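Local coordinates for protein polysaccharide Lyase Family 6 (Bacteroides cellulosilyticus, PDB 6QPS) that acts as a mannuronic acid-specific alginate lyase of polysaccharide lyase family 6 and binds a calcium ion, at residues 213-218 / 234-239; 169-174 / 178-183; 377-382 / 427-432; 383-388 / 418-423; 32-37 / 47-52. One frame throughout, in Å; residues are numbered along the deposited sequence. Where two conformers were deposited one is given.

Overall arrangement
The five contacts sample a long parallel beta-helix from its N-terminal helix to its last coils. Contacts 1 and 2 occupy the middle, their centres about 7 Å apart, and pack the interior beneath the calcium site: Glu-213 of contact 1 binds the metal, and Leu-179 of contact 2 lies about 4 Å from that residue, side chain to side chain. Toward the C-terminal end, contacts 3 and 4 are joined through consecutive strands, 371-379 and 385-387, with centres about 16 Å apart. Contact 5 is at the other end, its centre about 62 Å from that of contact 4. Contacts 3, 4 and 5 are structural packing away from the metal.

Contact 1 of 5, residues 213-218 / 234-239; sequences EIIRIG and NVFFRC. With CA (calcium ion), chain C.
Ile-214 pushes a forked bump into the hollow between Phe-236 and Cys-239. One branch of the fork, CG1, settles on Cys-239 CB at 3.7 Å, with CD1 close behind; the other, CG2, meets the ring edge of Phe-236 at CE2, 4.0 Å away. The split follows from a first torsion of -55°, which sets CG1 beside the backbone N and CG2 anti to it, so that each branch meets a different residue. Ile-215 adds a second bump at the same edge: its CD1 approaches Phe-236 CZ at 3.8 Å, the two side chains crossing at nearly a right angle. Both methyls lie close to the ring plane, and Phe-201 and Ile-245, from neighbouring coils, touch the same cluster. Were Ile-214 cut back to an alanine, a gap would probably open beside Cys-239 and the edge of Phe-236 would lose its CG2 contact. Just before this packing, Glu-213 turns outward, and its OE2 binds the calcium ion at 2.4 Å. Asn-210, Glu-242, Glu-244 and two waters are also ligands. The arrangement is that of a parallel beta-helix, with aliphatic and aromatic side chains from different walls filling the interior below a metal site.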
# COMPACT_ATOMS: atom_id res chain seq x y z
N GLU A 213 8.31 3.35 -3.48
CA GLU A 213 7.10 2.63 -3.09
C GLU A 213 5.99 3.63 -2.73
O GLU A 213 6.24 4.77 -2.33
CB GLU A 213 7.40 1.77 -1.86
CG GLU A 213 8.49 0.71 -2.06
CD GLU A 213 9.93 1.15 -1.73
OE1 GLU A 213 10.18 2.38 -1.58
OE2 GLU A 213 10.82 0.25 -1.65
N ILE A 214 4.74 3.17 -2.83
CA ILE A 214 3.61 3.96 -2.33
C ILE A 214 3.41 3.72 -0.83
O ILE A 214 3.36 4.67 -0.04
CB ILE A 214 2.33 3.65 -3.12
CG1 ILE A 214 2.51 3.86 -4.63
CG2 ILE A 214 1.16 4.52 -2.63
CD1 ILE A 214 2.97 5.24 -5.05
N ILE A 215 3.26 2.46 -0.41
CA ILE A 215 3.13 2.11 1.00
C ILE A 215 4.21 1.10 1.37
O ILE A 215 4.44 0.12 0.64
CB ILE A 215 1.74 1.50 1.32
CG1 ILE A 215 0.59 2.43 0.96
CG2 ILE A 215 1.64 1.07 2.80
CD1 ILE A 215 -0.78 1.85 1.17
N ARG A 216 4.84 1.29 2.53
CA ARG A 216 5.76 0.32 3.12
C ARG A 216 5.31 0.08 4.56
O ARG A 216 5.15 1.04 5.33
CB ARG A 216 7.22 0.78 3.08
CG ARG A 216 8.20 -0.31 3.53
CD ARG A 216 9.55 0.31 3.84
NE ARG A 216 10.34 0.70 2.68
CZ ARG A 216 11.10 1.77 2.60
NH1 ARG A 216 11.14 2.66 3.58
NH2 ARG A 216 11.83 1.98 1.52
N ILE A 217 5.06 -1.17 4.91
CA ILE A 217 4.57 -1.52 6.24
C ILE A 217 5.72 -2.16 7.02
O ILE A 217 5.97 -3.37 6.91
CB ILE A 217 3.34 -2.43 6.21
CG1 ILE A 217 2.29 -1.94 5.20
CG2 ILE A 217 2.73 -2.52 7.66
CD1 ILE A 217 1.05 -2.85 5.12
N GLY A 218 6.41 -1.37 7.85
CA GLY A 218 7.60 -1.83 8.53
C GLY A 218 8.86 -1.66 7.71
O GLY A 218 8.87 -0.97 6.68
N ASN A 234 -8.84 0.78 -0.99
CA ASN A 234 -8.10 1.88 -1.60
C ASN A 234 -7.90 1.63 -3.10
O ASN A 234 -7.90 0.49 -3.56
CB ASN A 234 -6.69 2.02 -0.99
CG ASN A 234 -6.71 2.23 0.52
OD1 ASN A 234 -6.94 3.34 1.02
ND2 ASN A 234 -6.41 1.16 1.26
N VAL A 235 -7.73 2.73 -3.84
CA VAL A 235 -7.38 2.70 -5.27
C VAL A 235 -5.93 3.12 -5.44
O VAL A 235 -5.49 4.11 -4.85
CB VAL A 235 -8.29 3.62 -6.10
CG1 VAL A 235 -7.86 3.64 -7.56
CG2 VAL A 235 -9.72 3.18 -6.02
N PHE A 236 -5.20 2.35 -6.26
CA PHE A 236 -3.84 2.67 -6.70
C PHE A 236 -3.92 2.86 -8.22
O PHE A 236 -4.19 1.91 -8.96
CB PHE A 236 -2.87 1.55 -6.31
CG PHE A 236 -2.79 1.36 -4.82
CD1 PHE A 236 -3.74 0.59 -4.16
CD2 PHE A 236 -1.81 1.97 -4.07
CE1 PHE A 236 -3.71 0.44 -2.79
CE2 PHE A 236 -1.78 1.82 -2.69
CZ PHE A 236 -2.73 1.07 -2.05
N PHE A 237 -3.70 4.09 -8.68
CA PHE A 237 -3.92 4.49 -10.09
C PHE A 237 -2.60 4.99 -10.67
O PHE A 237 -2.08 6.03 -10.26
CB PHE A 237 -4.98 5.60 -10.09
CG PHE A 237 -5.23 6.28 -11.42
CD1 PHE A 237 -4.63 7.49 -11.73
CD2 PHE A 237 -6.14 5.75 -12.32
CE1 PHE A 237 -4.90 8.15 -12.94
CE2 PHE A 237 -6.42 6.40 -13.53
CZ PHE A 237 -5.80 7.58 -13.84
N ARG A 238 -2.05 4.22 -11.61
CA ARG A 238 -0.81 4.62 -12.29
C ARG A 238 0.32 4.83 -11.29
O ARG A 238 1.19 5.70 -11.47
CB ARG A 238 -1.06 5.83 -13.21
CG ARG A 238 -2.06 5.45 -14.30
CD ARG A 238 -2.38 6.61 -15.17
NE ARG A 238 -3.24 6.18 -16.27
CZ ARG A 238 -3.86 6.99 -17.12
NH1 ARG A 238 -3.74 8.31 -16.99
NH2 ARG A 238 -4.61 6.47 -18.09
N CYS A 239 0.36 3.96 -10.26
CA CYS A 239 1.44 3.98 -9.28
C CYS A 239 2.60 3.16 -9.84
O CYS A 239 2.61 1.93 -9.72
CB CYS A 239 0.99 3.42 -7.94
SG CYS A 239 -0.41 4.30 -7.17
CA CA C . 11.38 -1.20 -3.41
O HOH W 1 12.90 -2.25 -1.82
O HOH W 2 12.01 -2.99 -4.98

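Contact 2 of 5, residues 169-174 / 178-183; sequences CYFANK and GLVLQV
Val-180 fits between Phe-171 and Lys-174 and touches each with a different methyl. Its CG1 lies 3.8 Å from Phe-171 CB and close to the start of the ring, the two side chains crossing obliquely. CG2 rests 4.0 Å from Lys-174 CD, where the lysine chain runs past the valine in the opposite direction. That chain leaves the backbone with CG anti to N (chi1 -165°) and stays extended until a bend at its last torsion. Its methylenes therefore lie along the backbone of the other segment: CE is 3.4 Å from Leu-179 O and 3.5 Å from Gly-178 O, contacts of packing and not of hydrogen bonding.

The next shell explains these positions. The ammonium group of Lys-174 donates hydrogen bonds to the carbonyl oxygens of Glu-154 and Val-176, while Gly-178 O receives one from Arg-204. With a methionine in place of Lys-174, the Glu-154 and Val-176 carbonyls would probably be left without this donor. Gly-178 itself has backbone angles that call for glycine, and the ring of Phe-171 meets that of Phe-201, their planes about 20° apart. Farther out, Gln-182 NE2 bonds to Val-183 O at 3.0 Å from above the carbonyl plane, while its OE1 accepts from Arg-216, and Leu-179 packs on the calcium ligand Glu-213. A tight turn between consecutive strands on different walls, with Phe-171 and Val-180 packed against each other, is a corner in one coil of a parallel beta-helix.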
# COMPACT_ATOMS: atom_id res chain seq x y z
N CYS A 169 -8.44 10.21 1.41
CA CYS A 169 -7.44 11.17 0.95
C CYS A 169 -7.03 10.87 -0.49
O CYS A 169 -7.30 9.80 -1.03
CB CYS A 169 -6.20 11.12 1.86
SG CYS A 169 -6.44 11.76 3.55
N TYR A 170 -6.37 11.85 -1.11
CA TYR A 170 -5.81 11.73 -2.46
C TYR A 170 -4.34 12.11 -2.39
O TYR A 170 -4.01 13.20 -1.91
CB TYR A 170 -6.54 12.69 -3.41
CG TYR A 170 -6.08 12.73 -4.86
CD1 TYR A 170 -5.14 13.64 -5.28
CD2 TYR A 170 -6.61 11.86 -5.80
CE1 TYR A 170 -4.74 13.71 -6.62
CE2 TYR A 170 -6.21 11.92 -7.13
CZ TYR A 170 -5.27 12.84 -7.52
OH TYR A 170 -4.87 12.88 -8.86
N PHE A 171 -3.48 11.21 -2.84
CA PHE A 171 -2.03 11.43 -2.81
C PHE A 171 -1.49 11.18 -4.20
O PHE A 171 -1.60 10.05 -4.70
CB PHE A 171 -1.34 10.46 -1.85
CG PHE A 171 -1.90 10.41 -0.44
CD1 PHE A 171 -2.74 9.39 -0.04
CD2 PHE A 171 -1.54 11.37 0.48
CE1 PHE A 171 -3.20 9.33 1.26
CE2 PHE A 171 -2.03 11.31 1.80
CZ PHE A 171 -2.84 10.27 2.17
N ALA A 172 -0.89 12.19 -4.83
CA ALA A 172 -0.44 12.00 -6.20
C ALA A 172 0.75 12.88 -6.56
O ALA A 172 1.01 13.92 -5.95
CB ALA A 172 -1.57 12.27 -7.21
N ASN A 173 1.46 12.45 -7.61
CA ASN A 173 2.52 13.23 -8.26
C ASN A 173 3.73 13.48 -7.36
O ASN A 173 4.32 14.56 -7.37
CB ASN A 173 1.96 14.51 -8.86
CG ASN A 173 0.84 14.22 -9.84
OD1 ASN A 173 1.05 13.50 -10.80
ND2 ASN A 173 -0.37 14.69 -9.56
N LYS A 174 4.11 12.44 -6.62
CA LYS A 174 5.40 12.44 -5.95
C LYS A 174 6.50 12.20 -6.98
O LYS A 174 6.41 11.25 -7.77
CB LYS A 174 5.44 11.40 -4.82
CG LYS A 174 6.64 11.65 -3.88
CD LYS A 174 6.64 10.68 -2.69
CE LYS A 174 7.54 11.10 -1.53
NZ LYS A 174 8.86 11.60 -2.03
N GLY A 178 11.41 8.39 -2.09
CA GLY A 178 10.81 8.26 -0.78
C GLY A 178 9.37 7.80 -0.81
O GLY A 178 8.70 7.86 -1.84
N LEU A 179 8.89 7.35 0.34
CA LEU A 179 7.56 6.79 0.47
C LEU A 179 6.46 7.85 0.43
O LEU A 179 6.62 8.96 0.96
CB LEU A 179 7.47 6.06 1.82
CG LEU A 179 7.72 4.55 1.81
CD1 LEU A 179 6.53 3.84 1.11
CD2 LEU A 179 9.06 4.17 1.21
N VAL A 180 5.31 7.49 -0.16
CA VAL A 180 4.09 8.24 0.10
C VAL A 180 3.64 8.03 1.55
O VAL A 180 3.39 8.99 2.29
CB VAL A 180 2.98 7.89 -0.92
CG1 VAL A 180 1.65 8.51 -0.51
CG2 VAL A 180 3.38 8.34 -2.32
N LEU A 181 3.59 6.77 1.98
CA LEU A 181 3.06 6.41 3.30
C LEU A 181 3.90 5.29 3.90
O LEU A 181 3.85 4.14 3.44
CB LEU A 181 1.59 6.03 3.19
CG LEU A 181 0.84 5.59 4.43
CD1 LEU A 181 0.95 6.59 5.51
CD2 LEU A 181 -0.65 5.36 4.10
N GLN A 182 4.65 5.62 4.95
CA GLN A 182 5.43 4.65 5.70
C GLN A 182 4.76 4.36 7.04
O GLN A 182 4.41 5.28 7.79
CB GLN A 182 6.82 5.21 5.99
CG GLN A 182 7.68 4.37 6.94
CD GLN A 182 8.23 3.12 6.27
OE1 GLN A 182 8.83 3.18 5.21
NE2 GLN A 182 8.03 1.97 6.92
N VAL A 183 4.61 3.07 7.35
CA VAL A 183 4.23 2.62 8.69
C VAL A 183 5.52 2.30 9.44
O VAL A 183 6.19 1.30 9.13
CB VAL A 183 3.26 1.43 8.62
CG1 VAL A 183 2.84 1.04 10.04
CG2 VAL A 183 2.04 1.76 7.77

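Contact 3 of 5, residues 377-382 / 427-432; sequences LFAGQT and VDMPDG
Gly-380 O is the polar atom that comes nearest across this contact, and what it meets is a methyl: Met-429 CE lies 3.6 Å away. The same methyl is 3.8 Å from Gly-380 N, so the end of the methionine lies against the backbone of the glycine. No hydrogen bond links the two segments, and the fit is one of shape. Met-429 starts with CG anti to its backbone N (chi1 -179°) and then bends at both following torsions, which curls the thioether back toward strand 371-379. The sulfur thereby reaches Ala-379, whose CB is 4.0 Å from Met-429 SD. The backbone angles of Gly-380 by themselves call for glycine, since a side chain would be jammed against the preceding carbonyl oxygen.

One residue along, Pro-430 supplies a second point of contact. Its CG meets the CD2 methyl of Leu-377 at 3.9 Å, the two side chains reaching toward each other. Leu-377 and Ala-379 both face the 427-432 segment, as expected of alternate residues on a strand. Phe-378, between them, turns elsewhere and meets the rings of Trp-404 and Phe-406 edge to face. On the other segment, Val-427 packs on Glu-403 and Ala-405 of strand 397-405, while Met-429 itself remains largely exposed. Gly-432 follows as the N-cap residue of helix 433-445. The contact thus illustrates how a chain leaving the final coils of a parallel beta-helix is held to the outer surface of a wall by a few apolar side chains before it enters a helix.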
# COMPACT_ATOMS: atom_id res chain seq x y z
N LEU A 377 -8.71 -20.05 -10.87
CA LEU A 377 -8.93 -19.99 -12.31
C LEU A 377 -7.68 -19.39 -12.97
O LEU A 377 -7.27 -18.28 -12.62
CB LEU A 377 -10.17 -19.14 -12.63
CG LEU A 377 -10.41 -18.93 -14.13
CD1 LEU A 377 -10.67 -20.23 -14.88
CD2 LEU A 377 -11.57 -17.96 -14.33
N PHE A 378 -7.09 -20.15 -13.89
CA PHE A 378 -5.94 -19.71 -14.70
C PHE A 378 -6.47 -19.69 -16.12
O PHE A 378 -6.83 -20.74 -16.67
CB PHE A 378 -4.80 -20.71 -14.52
CG PHE A 378 -3.47 -20.34 -15.19
CD1 PHE A 378 -2.90 -19.07 -15.08
CD2 PHE A 378 -2.78 -21.32 -15.86
CE1 PHE A 378 -1.68 -18.80 -15.68
CE2 PHE A 378 -1.56 -21.05 -16.44
CZ PHE A 378 -1.03 -19.77 -16.37
N ALA A 379 -6.60 -18.50 -16.71
CA ALA A 379 -7.31 -18.36 -17.98
C ALA A 379 -6.68 -17.28 -18.84
O ALA A 379 -5.95 -16.41 -18.34
CB ALA A 379 -8.78 -18.04 -17.74
N GLY A 380 -7.01 -17.31 -20.11
CA GLY A 380 -6.52 -16.31 -21.03
C GLY A 380 -6.49 -16.87 -22.45
O GLY A 380 -7.31 -17.70 -22.82
N GLN A 381 -5.55 -16.34 -23.23
CA GLN A 381 -5.37 -16.75 -24.62
C GLN A 381 -4.28 -17.81 -24.67
O GLN A 381 -4.56 -18.99 -24.89
CB GLN A 381 -5.03 -15.53 -25.48
CG GLN A 381 -6.22 -14.60 -25.66
CD GLN A 381 -6.55 -13.83 -24.39
OE1 GLN A 381 -5.70 -13.11 -23.84
NE2 GLN A 381 -7.79 -13.97 -23.91
N THR A 382 -3.03 -17.41 -24.43
CA THR A 382 -1.88 -18.29 -24.32
C THR A 382 -1.46 -18.35 -22.86
O THR A 382 -1.31 -17.30 -22.24
CB THR A 382 -0.72 -17.70 -25.14
OG1 THR A 382 -1.09 -17.62 -26.53
CG2 THR A 382 0.52 -18.54 -24.99
N VAL A 427 -11.46 -26.17 -18.88
CA VAL A 427 -12.83 -25.71 -18.94
C VAL A 427 -12.92 -24.65 -20.04
O VAL A 427 -11.93 -24.04 -20.42
CB VAL A 427 -13.36 -25.14 -17.60
CG1 VAL A 427 -13.26 -26.21 -16.50
CG2 VAL A 427 -12.64 -23.86 -17.22
N ASP A 428 -14.14 -24.45 -20.54
CA ASP A 428 -14.40 -23.33 -21.43
C ASP A 428 -14.33 -22.03 -20.65
O ASP A 428 -14.56 -21.99 -19.44
CB ASP A 428 -15.78 -23.52 -22.08
CG ASP A 428 -15.88 -24.83 -22.87
OD1 ASP A 428 -14.94 -25.14 -23.64
OD2 ASP A 428 -16.90 -25.54 -22.72
N MET A 429 -13.96 -20.95 -21.33
CA MET A 429 -13.83 -19.66 -20.65
C MET A 429 -15.14 -19.32 -19.94
O MET A 429 -16.20 -19.29 -20.58
CB MET A 429 -13.49 -18.56 -21.66
CG MET A 429 -13.32 -17.17 -21.06
SD MET A 429 -11.81 -16.99 -20.09
CE MET A 429 -10.56 -17.29 -21.35
N PRO A 430 -15.11 -19.06 -18.63
CA PRO A 430 -16.36 -18.66 -17.94
C PRO A 430 -16.90 -17.35 -18.49
O PRO A 430 -16.15 -16.46 -18.91
CB PRO A 430 -15.93 -18.53 -16.47
CG PRO A 430 -14.61 -19.25 -16.36
CD PRO A 430 -13.96 -19.10 -17.71
N ASP A 431 -18.23 -17.21 -18.46
CA ASP A 431 -18.91 -16.09 -19.10
C ASP A 431 -19.27 -14.95 -18.15
O ASP A 431 -19.80 -13.93 -18.60
CB ASP A 431 -20.18 -16.57 -19.81
CG ASP A 431 -20.98 -17.55 -18.97
OD1 ASP A 431 -21.83 -18.28 -19.54
OD2 ASP A 431 -20.75 -17.60 -17.74
N GLY A 432 -18.99 -15.08 -16.85
CA GLY A 432 -19.33 -14.03 -15.91
C GLY A 432 -18.21 -13.08 -15.52
O GLY A 432 -18.38 -12.31 -14.57

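Contact 4 of 5, residues 383-388 / 418-423; sequences PDLKIV and EQVREG. With ACT (acetate ion), chain E.
Val-420 presents its two methyls to strand 385-387, one to each of two side chains. CG2 meets Ile-387 CD1 tip to tip at 3.8 Å, in the conformer of the isoleucine considered here. CG1 slides past Leu-385 and comes 4.0 Å from its CD2. The valine can serve both because a chi1 of 178° turns CG1 away from the backbone N and directs CG2 beside that nitrogen. Phe-399 and Leu-394 touch Val-420 as well, and Tyr-417 packs on Ile-387, making this the close-packed side of helix 418-422.

The other side of the helix is looser. Glu-418 is exposed, and its backbone N-H donates an almost straight hydrogen bond of 2.9 Å to acetate OXT, with an angle of 175° at the hydrogen. The acetate probably comes from the crystallisation liquor, and it sits at the helix start, where the helix dipole would favour an anion. Arg-421 folds back so that one face of its guanidinium lies over Glu-418 CA, while NH1 bonds to Val-415 O. Between strand and helix themselves only methyl contacts are made, over a small area, which implies that the helix is seated by apolar fit without a directional bond to this strand.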
# COMPACT_ATOMS: atom_id res chain seq x y z
N PRO A 383 -1.27 -19.54 -22.27
CA PRO A 383 -0.82 -19.61 -20.88
C PRO A 383 0.65 -19.27 -20.72
O PRO A 383 1.50 -19.62 -21.54
CB PRO A 383 -1.10 -21.07 -20.50
CG PRO A 383 -0.98 -21.82 -21.79
CD PRO A 383 -1.45 -20.88 -22.88
N ASP A 384 0.93 -18.58 -19.61
CA ASP A 384 2.28 -18.20 -19.20
C ASP A 384 2.52 -18.83 -17.83
O ASP A 384 2.21 -18.25 -16.78
CB ASP A 384 2.43 -16.68 -19.16
CG ASP A 384 3.87 -16.23 -18.98
OD1 ASP A 384 4.76 -17.08 -18.74
OD2 ASP A 384 4.10 -15.00 -19.09
N LEU A 385 3.08 -20.04 -17.85
CA LEU A 385 3.35 -20.81 -16.65
C LEU A 385 4.83 -21.13 -16.63
O LEU A 385 5.34 -21.75 -17.57
CB LEU A 385 2.55 -22.12 -16.67
CG LEU A 385 2.90 -23.14 -15.57
CD1 LEU A 385 2.60 -22.60 -14.21
CD2 LEU A 385 2.15 -24.46 -15.82
N LYS A 386 5.52 -20.68 -15.59
CA LYS A 386 6.97 -20.84 -15.45
C LYS A 386 7.24 -21.60 -14.15
O LYS A 386 6.87 -21.12 -13.07
CB LYS A 386 7.66 -19.46 -15.41
CG LYS A 386 7.44 -18.64 -16.58
CD LYS A 386 8.14 -19.39 -17.44
CE LYS A 386 7.22 -19.84 -18.42
NZ LYS A 386 7.77 -20.11 -19.53
N ILE A 387 7.87 -22.76 -14.26
CA ILE A 387 8.26 -23.55 -13.10
C ILE A 387 9.77 -23.74 -13.15
O ILE A 387 10.31 -24.22 -14.16
CB ILE A 387 7.55 -24.91 -13.06
CG1 ILE A 387 6.04 -24.72 -12.95
CG2 ILE A 387 8.08 -25.75 -11.90
CD1 ILE A 387 5.25 -25.91 -13.44
N VAL A 388 10.44 -23.37 -12.06
CA VAL A 388 11.89 -23.44 -11.94
C VAL A 388 12.26 -24.55 -10.96
O VAL A 388 11.57 -24.74 -9.96
CB VAL A 388 12.44 -22.09 -11.46
CG1 VAL A 388 13.93 -22.15 -11.26
CG2 VAL A 388 12.04 -20.98 -12.42
N GLU A 418 3.33 -33.94 -14.69
CA GLU A 418 2.07 -34.61 -14.40
C GLU A 418 1.39 -34.04 -13.17
O GLU A 418 0.16 -33.94 -13.12
CB GLU A 418 2.32 -36.11 -14.21
CG GLU A 418 1.07 -36.90 -13.85
CD GLU A 418 1.33 -38.39 -13.77
OE1 GLU A 418 2.40 -38.79 -13.27
OE2 GLU A 418 0.46 -39.17 -14.22
N GLN A 419 2.17 -33.68 -12.14
CA GLN A 419 1.57 -33.14 -10.93
C GLN A 419 0.78 -31.87 -11.23
O GLN A 419 -0.30 -31.65 -10.67
CB GLN A 419 2.67 -32.89 -9.90
CG GLN A 419 2.15 -32.60 -8.52
CD GLN A 419 3.24 -32.20 -7.54
OE1 GLN A 419 4.40 -32.60 -7.67
NE2 GLN A 419 2.85 -31.40 -6.54
N VAL A 420 1.28 -31.05 -12.16
CA VAL A 420 0.56 -29.85 -12.57
C VAL A 420 -0.66 -30.21 -13.41
O VAL A 420 -1.77 -29.70 -13.18
CB VAL A 420 1.50 -28.89 -13.33
CG1 VAL A 420 0.73 -27.67 -13.82
CG2 VAL A 420 2.67 -28.48 -12.44
N ARG A 421 -0.48 -31.08 -14.41
CA ARG A 421 -1.61 -31.48 -15.24
C ARG A 421 -2.75 -32.04 -14.39
O ARG A 421 -3.92 -31.76 -14.65
CB ARG A 421 -1.16 -32.51 -16.27
CG ARG A 421 -0.17 -31.97 -17.31
CD ARG A 421 0.05 -32.89 -18.51
NE ARG A 421 0.36 -34.27 -18.14
CZ ARG A 421 1.58 -34.76 -17.96
NH1 ARG A 421 2.66 -34.00 -18.14
NH2 ARG A 421 1.73 -36.04 -17.63
N GLU A 422 -2.43 -32.83 -13.36
CA GLU A 422 -3.45 -33.44 -12.52
C GLU A 422 -4.14 -32.43 -11.60
O GLU A 422 -5.23 -32.72 -11.09
CB GLU A 422 -2.84 -34.56 -11.68
CG GLU A 422 -2.22 -35.69 -12.50
CD GLU A 422 -3.23 -36.65 -13.07
OE1 GLU A 422 -4.42 -36.28 -13.18
OE2 GLU A 422 -2.84 -37.79 -13.42
N GLY A 423 -3.53 -31.28 -11.35
CA GLY A 423 -4.07 -30.23 -10.51
C GLY A 423 -4.96 -29.23 -11.21
O GLY A 423 -5.45 -28.31 -10.53
C ACT E . 6.82 -35.10 -14.46
O ACT E . 6.97 -34.31 -13.49
OXT ACT E . 5.75 -35.58 -14.94
CH3 ACT E . 8.14 -35.55 -15.10

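Contact 5 of 5, residues 32-37 / 47-52; sequences PAMKQL and DAVVLK
Met-34 and Leu-51, like Leu-37 and Val-49 beside them, meet without any flat group between them; the nearby aromatic rings come from neighbouring strands, with Trp-76 touching Val-49 and Leu-51, and Phe-26 touching Leu-37 and Val-49. The thioether of Met-34, taken in one of its two conformers, crosses Leu-51 at about a right angle. Its SD lies 3.7 Å from Leu-51 CD1 and 3.8 Å from CD2, so the sulfur sits against the fork of the leucine. With chi1 at -178°, the methionine chain leaves the helix toward the strand. Leu-37, one turn later, slides alongside Val-49, with its CD2 4.1 Å from Val-49 CG2. Helix 31-40 links two parallel strands, 23-26 and 48-51, and here packs over the first coils at the N-terminal end of the parallel beta-helix, consistent with the N-terminal helical cap common in parallel beta-helix proteins. Helix and strand run nearly antiparallel, at 158°, with their axes 10.3 Å apart at the closest. Leu-43 and Tyr-24 also pack against Leu-37, while Leu-59 touches Met-34. Lys-35 turns to another partner, its NZ donating to Leu-59 O.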
# COMPACT_ATOMS: atom_id res chain seq x y z
N PRO A 32 1.65 32.60 12.57
CA PRO A 32 2.29 32.46 13.88
C PRO A 32 1.32 32.07 14.98
O PRO A 32 1.58 31.11 15.72
CB PRO A 32 2.95 33.82 14.12
CG PRO A 32 3.19 34.37 12.74
CD PRO A 32 2.03 33.88 11.90
N ALA A 33 0.19 32.77 15.10
CA ALA A 33 -0.79 32.46 16.14
C ALA A 33 -1.42 31.09 15.91
O ALA A 33 -1.74 30.39 16.87
CB ALA A 33 -1.87 33.54 16.18
N MET A 34 -1.61 30.71 14.64
CA MET A 34 -2.17 29.40 14.33
C MET A 34 -1.24 28.29 14.82
O MET A 34 -1.68 27.35 15.50
CB MET A 34 -2.39 29.28 12.82
CG MET A 34 -3.02 27.96 12.36
SD MET A 34 -2.94 27.73 10.56
CE MET A 34 -1.22 27.25 10.35
N LYS A 35 0.04 28.39 14.47
CA LYS A 35 1.01 27.39 14.92
C LYS A 35 1.09 27.32 16.44
O LYS A 35 1.18 26.23 17.02
CB LYS A 35 2.39 27.71 14.34
CG LYS A 35 2.49 27.57 12.83
CD LYS A 35 3.76 28.18 12.26
CE LYS A 35 5.03 27.67 12.92
NZ LYS A 35 6.25 28.24 12.29
N GLN A 36 1.03 28.47 17.11
CA GLN A 36 1.15 28.44 18.57
C GLN A 36 -0.00 27.70 19.21
O GLN A 36 0.20 26.89 20.12
CB GLN A 36 1.21 29.86 19.11
CG GLN A 36 2.54 30.51 18.93
CD GLN A 36 2.40 31.98 18.61
OE1 GLN A 36 1.37 32.58 18.88
NE2 GLN A 36 3.43 32.57 18.03
N LEU A 37 -1.23 27.93 18.73
CA LEU A 37 -2.39 27.29 19.32
C LEU A 37 -2.38 25.79 19.04
O LEU A 37 -2.62 24.98 19.95
CB LEU A 37 -3.67 27.92 18.80
CG LEU A 37 -4.97 27.29 19.29
CD1 LEU A 37 -5.08 27.33 20.80
CD2 LEU A 37 -6.16 28.04 18.65
N ASP A 47 -12.93 21.23 20.19
CA ASP A 47 -12.50 22.49 19.62
C ASP A 47 -12.07 22.28 18.17
O ASP A 47 -11.70 21.17 17.77
CB ASP A 47 -11.29 23.06 20.36
CG ASP A 47 -11.62 23.63 21.73
OD1 ASP A 47 -12.80 23.71 22.11
OD2 ASP A 47 -10.65 24.01 22.43
N ALA A 48 -12.09 23.36 17.39
CA ALA A 48 -11.64 23.32 16.01
C ALA A 48 -10.75 24.52 15.72
O ALA A 48 -11.03 25.64 16.16
CB ALA A 48 -12.83 23.29 15.03
N VAL A 49 -9.67 24.27 14.98
CA VAL A 49 -8.84 25.30 14.37
C VAL A 49 -9.23 25.37 12.90
O VAL A 49 -9.08 24.38 12.17
CB VAL A 49 -7.35 24.97 14.53
CG1 VAL A 49 -6.49 25.94 13.73
CG2 VAL A 49 -6.96 24.99 16.03
N VAL A 50 -9.75 26.51 12.47
CA VAL A 50 -10.44 26.66 11.18
C VAL A 50 -9.69 27.68 10.34
O VAL A 50 -9.50 28.82 10.78
CB VAL A 50 -11.89 27.12 11.38
CG1 VAL A 50 -12.61 27.27 10.04
CG2 VAL A 50 -12.65 26.18 12.32
N LEU A 51 -9.30 27.29 9.13
CA LEU A 51 -8.51 28.14 8.24
C LEU A 51 -9.41 28.72 7.15
O LEU A 51 -10.00 27.98 6.35
CB LEU A 51 -7.38 27.32 7.61
CG LEU A 51 -6.12 27.15 8.47
CD1 LEU A 51 -6.45 26.63 9.86
CD2 LEU A 51 -5.12 26.25 7.76
N LYS A 52 -9.48 30.05 7.10
CA LYS A 52 -10.19 30.75 6.03
C LYS A 52 -9.50 30.52 4.69
O LYS A 52 -8.33 30.12 4.61
CB LYS A 52 -10.28 32.24 6.36
CG LYS A 52 -11.05 32.52 7.65
CD LYS A 52 -11.39 34.01 7.81
CE LYS A 52 -12.54 34.41 6.91
NZ LYS A 52 -13.82 33.74 7.30